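Local atomic coordinates of probable copper-exporting P-type ATPase A (Archaeoglobus fulgidus, PDB entry 3FRY), a protein that probably exports copper across the cell membrane at the expense of ATP and carries a C-terminal metal-binding domain. Residues Arg22-Leu27 and Ala32-Val37; Ala45-Lys48 and Lys53-Lys56. One frame throughout, in Å; residues are numbered along the deposited sequence.

The two contacts follow one another along the chain, each joining a helix to a strand of the hairpin 33-37/41-47, and their centres lie 10 Å apart. Contact 1 sets helix 20-29 against strand 33-37, and contact 2 sets strand 41-47 against helix 51-60. They meet at the hairpin, where K33 O lies 2.7 Å from A45 N in a probable hydrogen bond, and in the core, where Y54 CE1 comes within 3.7 Å of A32 N. Both also touch the second subunit. Helix 20-29 directly follows C16 and C19, joined here in a disulfide and probably the metal-binding pair, as in the family, so contact 1 lies on the helix next to it.

Contact 1 of 2, residues Arg22-Leu27 and Ala32-Val37; sequences RVKKAL and AKVEKV
The L27 carbonyl is the flat group that A32 meets, and A32 N reaches its oxygen at 3.1 Å in a hydrogen bond, from a position tilted 28° out of the carbonyl plane. A32 CB sits beside the same oxygen, 3.6 Å from L27 O, so the first residue of the segment meets the helix with both its N-H and its methyl. This is the return from the first helix to the second strand of the ferredoxin-like βαββαβ fold of heavy-metal-associated domains, and the bond ties the last turn of helix 20-29 to the start of strand 33-37.

V34 continues the contact as a branched wedge. Its CG2 methyl sits between K24 O, 3.7 Å away, and L27 CB, 3.9 Å away. The exposed K24 lays its methylenes along V34, which is itself partly exposed. With CG anti to the backbone N (chi1 -177°) and the chain extended beyond it, K24 crosses V34 at a slant: its CG is 4.0 Å from V34 CG1, and its CE is 4.1 Å from V34 CB.

Beyond the classic beta bulge at E35 and K36, which both face V43, the strand brings V37 back to the helix. L27 CB touches V34 while the rest of its side chain goes on to A42, Y54 and V58, and V23, L27 and V37 also pack on leucines of the second subunit, in keeping with a domain-swapped dimer. V37 CG1 stands between its own N and carbonyl carbon and approaches K24 CB, leaving V37 CG2 to meet V23 CG1 at 4.2 Å.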
loop_
_atom_site.group_PDB
_atom_site.type_symbol
_atom_site.label_atom_id
_atom_site.label_comp_id
_atom_site.label_asym_id
_atom_site.label_seq_id
_atom_site.Cartn_x
_atom_site.Cartn_y
_atom_site.Cartn_z
ATOM N N ARG A 22 3.757 -10.680 -11.787
ATOM C CA ARG A 22 4.873 -11.596 -11.568
ATOM C C ARG A 22 4.647 -12.473 -10.353
ATOM O O ARG A 22 5.059 -13.629 -10.341
ATOM C CB ARG A 22 6.200 -10.850 -11.383
ATOM C CG ARG A 22 7.023 -10.698 -12.648
ATOM C CD ARG A 22 8.489 -10.370 -12.329
ATOM N NE ARG A 22 9.251 -11.547 -11.907
ATOM C CZ ARG A 22 10.523 -11.523 -11.515
ATOM N NH1 ARG A 22 11.199 -10.380 -11.477
ATOM N NH2 ARG A 22 11.127 -12.650 -11.167
ATOM N N VAL A 23 4.005 -11.922 -9.328
ATOM C CA VAL A 23 3.738 -12.695 -8.122
ATOM C C VAL A 23 2.788 -13.834 -8.472
ATOM O O VAL A 23 3.008 -14.983 -8.085
ATOM C CB VAL A 23 3.130 -11.807 -7.006
ATOM C CG1 VAL A 23 2.697 -12.666 -5.813
ATOM C CG2 VAL A 23 4.173 -10.785 -6.546
ATOM N N LYS A 24 1.738 -13.510 -9.219
ATOM C CA LYS A 24 0.773 -14.522 -9.634
ATOM C C LYS A 24 1.475 -15.632 -10.410
ATOM O O LYS A 24 1.279 -16.814 -10.123
ATOM C CB LYS A 24 -0.322 -13.903 -10.508
ATOM C CG LYS A 24 -1.396 -14.899 -10.917
ATOM C CD LYS A 24 -2.568 -14.231 -11.635
ATOM C CE LYS A 24 -3.687 -15.238 -11.877
ATOM N NZ LYS A 24 -4.932 -14.614 -12.416
ATOM N N LYS A 25 2.302 -15.238 -11.378
ATOM C CA LYS A 25 3.042 -16.181 -12.216
ATOM C C LYS A 25 3.999 -17.045 -11.411
ATOM O O LYS A 25 4.070 -18.255 -11.608
ATOM C CB LYS A 25 3.842 -15.436 -13.294
ATOM C CG LYS A 25 3.005 -14.790 -14.377
ATOM C CD LYS A 25 3.899 -14.138 -15.431
ATOM C CE LYS A 25 3.102 -13.698 -16.651
ATOM N NZ LYS A 25 2.045 -12.711 -16.301
ATOM N N ALA A 26 4.759 -16.414 -10.523
ATOM C CA ALA A 26 5.710 -17.148 -9.692
ATOM C C ALA A 26 4.973 -18.205 -8.859
ATOM O O ALA A 26 5.440 -19.339 -8.722
ATOM C CB ALA A 26 6.463 -16.176 -8.782
ATOM N N LEU A 27 3.822 -17.831 -8.301
ATOM C CA LEU A 27 3.035 -18.770 -7.510
ATOM C C LEU A 27 2.545 -19.929 -8.376
ATOM O O LEU A 27 2.579 -21.080 -7.950
ATOM C CB LEU A 27 1.839 -18.062 -6.860
ATOM C CG LEU A 27 2.164 -17.197 -5.637
ATOM C CD1 LEU A 27 0.973 -16.312 -5.287
ATOM C CD2 LEU A 27 2.529 -18.104 -4.470
ATOM N N ALA A 32 0.957 -23.585 -7.309
ATOM C CA ALA A 32 -0.304 -23.180 -6.703
ATOM C C ALA A 32 -1.295 -22.690 -7.758
ATOM O O ALA A 32 -0.898 -22.223 -8.826
ATOM C CB ALA A 32 -0.052 -22.081 -5.676
ATOM N N LYS A 33 -2.584 -22.808 -7.454
ATOM C CA LYS A 33 -3.629 -22.338 -8.358
ATOM C C LYS A 33 -4.085 -21.035 -7.710
ATOM O O LYS A 33 -4.680 -21.040 -6.634
ATOM C CB LYS A 33 -4.782 -23.346 -8.420
ATOM C CG LYS A 33 -5.845 -23.013 -9.459
ATOM C CD LYS A 33 -6.822 -24.170 -9.639
ATOM C CE LYS A 33 -7.918 -23.828 -10.637
ATOM N NZ LYS A 33 -8.716 -22.652 -10.212
ATOM N N VAL A 34 -3.789 -19.918 -8.361
ATOM C CA VAL A 34 -4.120 -18.616 -7.810
ATOM C C VAL A 34 -5.581 -18.245 -7.976
ATOM O O VAL A 34 -6.114 -18.274 -9.085
ATOM C CB VAL A 34 -3.240 -17.534 -8.452
ATOM C CG1 VAL A 34 -3.489 -16.194 -7.783
ATOM C CG2 VAL A 34 -1.771 -17.933 -8.331
ATOM N N GLU A 35 -6.223 -17.909 -6.862
ATOM C CA GLU A 35 -7.632 -17.522 -6.867
ATOM C C GLU A 35 -7.695 -16.001 -6.869
ATOM O O GLU A 35 -8.530 -15.399 -7.537
ATOM C CB GLU A 35 -8.336 -18.031 -5.607
ATOM C CG GLU A 35 -7.934 -19.423 -5.143
ATOM C CD GLU A 35 -8.790 -20.529 -5.725
ATOM O OE1 GLU A 35 -8.790 -20.700 -6.966
ATOM O OE2 GLU A 35 -9.463 -21.233 -4.934
ATOM N N LYS A 36 -6.800 -15.384 -6.110
ATOM C CA LYS A 36 -6.777 -13.935 -6.016
ATOM C C LYS A 36 -5.452 -13.414 -5.484
ATOM O O LYS A 36 -4.829 -14.024 -4.609
ATOM C CB LYS A 36 -7.916 -13.467 -5.100
ATOM C CG LYS A 36 -7.913 -11.983 -4.782
ATOM C CD LYS A 36 -9.053 -11.640 -3.839
ATOM C CE LYS A 36 -8.985 -10.190 -3.385
ATOM N NZ LYS A 36 -10.141 -9.829 -2.516
ATOM N N VAL A 37 -5.019 -12.286 -6.032
ATOM C CA VAL A 37 -3.793 -11.646 -5.590
ATOM C C VAL A 37 -3.967 -10.139 -5.708
ATOM O O VAL A 37 -4.457 -9.641 -6.721
ATOM C CB VAL A 37 -2.569 -12.081 -6.434
ATOM C CG1 VAL A 37 -2.790 -11.733 -7.900
ATOM C CG2 VAL A 37 -1.306 -11.395 -5.909
#

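Contact 2 of 2, residues Ala45-Lys48 and Lys53-Lys56; sequences AGNK and KYIK
N47 and Y54 are joined by one direct hydrogen bond: the backbone N of N47 gives its hydrogen to Y54 OH, 2.9 Å away, with an N-H...O angle of 165°. The donor lies at the edge of the ring and in its plane. The same hydroxyl is near water 1, which also lies at the ring edge in plane and accepts a hydrogen bond from N47 ND2 at 3.2 Å. The water is only 2.5 Å from Y54 OH, a short separation whose detail is doubtful, so it may bridge ND2 and OH.

Packing is the second kind of interaction. At G46, which has no side chain, the ring comes close to the strand: G46 CA lies 3.3 Å from Y54 OH and 4.0 Å from Y54 CE2. A CB on G46 would point toward the ring and fall 2.6 Å from Y54 CE2, a clash, so its absence lets the ring approach. The side chains of N47 and Y54 run obliquely to each other, their planes 35° apart, with the amide beside the hydroxyl and not over the ring. With CG anti to its carbonyl carbon (chi1 -54°), Y54 extends from the helix toward the strand, and its ring also touches A30 and A32. A phenylalanine in its place would probably leave N47 N without this acceptor and water 1 without its neighbouring hydroxyl.

G46 and N47 also pair in an antiparallel ladder with a strand of the second subunit, consistent with a domain swap. Helix 51-60 packed on strand 41-47 belongs to the ferredoxin-like heavy-metal-associated fold.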
loop_
_atom_site.group_PDB
_atom_site.type_symbol
_atom_site.label_atom_id
_atom_site.label_comp_id
_atom_site.label_asym_id
_atom_site.label_seq_id
_atom_site.Cartn_x
_atom_site.Cartn_y
_atom_site.Cartn_z
ATOM N N ALA A 45 -5.159 -22.066 -4.195
ATOM C CA ALA A 45 -5.609 -23.416 -3.908
ATOM C C ALA A 45 -4.255 -24.110 -3.971
ATOM O O ALA A 45 -3.592 -24.079 -5.009
ATOM C CB ALA A 45 -6.528 -23.937 -5.010
ATOM N N GLY A 46 -3.824 -24.703 -2.863
ATOM C CA GLY A 46 -2.531 -25.360 -2.862
ATOM C C GLY A 46 -2.384 -26.473 -1.847
ATOM O O GLY A 46 -3.319 -26.797 -1.111
ATOM N N ASN A 47 -1.198 -27.066 -1.822
ATOM C CA ASN A 47 -0.884 -28.151 -0.896
ATOM C C ASN A 47 -0.064 -27.575 0.257
ATOM O O ASN A 47 0.963 -26.944 0.023
ATOM C CB ASN A 47 -0.076 -29.230 -1.621
ATOM C CG ASN A 47 -0.827 -29.823 -2.803
ATOM O OD1 ASN A 47 -1.886 -30.437 -2.638
ATOM N ND2 ASN A 47 -0.281 -29.646 -4.000
ATOM N N LYS A 48 -0.498 -27.790 1.496
ATOM C CA LYS A 48 0.252 -27.238 2.623
ATOM C C LYS A 48 1.679 -27.756 2.651
ATOM O O LYS A 48 2.565 -27.135 3.241
ATOM C CB LYS A 48 -0.447 -27.519 3.962
ATOM C CG LYS A 48 -0.605 -28.970 4.344
ATOM C CD LYS A 48 -1.127 -29.060 5.773
ATOM C CE LYS A 48 -1.806 -30.388 6.043
ATOM N NZ LYS A 48 -3.082 -30.526 5.292
ATOM N N LYS A 53 7.445 -23.735 -0.638
ATOM C CA LYS A 53 7.817 -23.580 -2.031
ATOM C C LYS A 53 7.131 -22.329 -2.584
ATOM O O LYS A 53 7.745 -21.542 -3.306
ATOM C CB LYS A 53 7.390 -24.827 -2.811
ATOM C CG LYS A 53 7.761 -24.845 -4.272
ATOM C CD LYS A 53 7.337 -26.169 -4.897
ATOM C CE LYS A 53 7.693 -26.245 -6.374
ATOM N NZ LYS A 53 7.343 -27.582 -6.953
ATOM N N TYR A 54 5.863 -22.140 -2.234
ATOM C CA TYR A 54 5.127 -20.973 -2.713
ATOM C C TYR A 54 5.740 -19.694 -2.154
ATOM O O TYR A 54 5.846 -18.691 -2.852
ATOM C CB TYR A 54 3.659 -21.020 -2.284
ATOM C CG TYR A 54 2.904 -22.276 -2.643
ATOM C CD1 TYR A 54 3.291 -23.082 -3.720
ATOM C CD2 TYR A 54 1.783 -22.654 -1.901
ATOM C CE1 TYR A 54 2.567 -24.242 -4.042
ATOM C CE2 TYR A 54 1.064 -23.797 -2.208
ATOM C CZ TYR A 54 1.452 -24.587 -3.274
ATOM O OH TYR A 54 0.705 -25.706 -3.556
ATOM N N ILE A 55 6.130 -19.735 -0.884
ATOM C CA ILE A 55 6.711 -18.570 -0.238
ATOM C C ILE A 55 8.048 -18.197 -0.847
ATOM O O ILE A 55 8.323 -17.016 -1.064
ATOM C CB ILE A 55 6.863 -18.797 1.293
ATOM C CG1 ILE A 55 5.480 -18.738 1.951
ATOM C CG2 ILE A 55 7.789 -17.740 1.902
ATOM C CD1 ILE A 55 5.478 -19.035 3.450
ATOM N N LYS A 56 8.874 -19.199 -1.137
ATOM C CA LYS A 56 10.180 -18.937 -1.733
ATOM C C LYS A 56 10.054 -18.374 -3.144
ATOM O O LYS A 56 10.911 -17.619 -3.592
ATOM C CB LYS A 56 11.031 -20.214 -1.755
ATOM C CG LYS A 56 11.517 -20.639 -0.378
ATOM C CD LYS A 56 12.540 -21.765 -0.462
ATOM C CE LYS A 56 13.015 -22.184 0.927
ATOM N NZ LYS A 56 13.645 -21.055 1.684
HETATM O O HOH W 1 1.705 -27.344 -5.088
#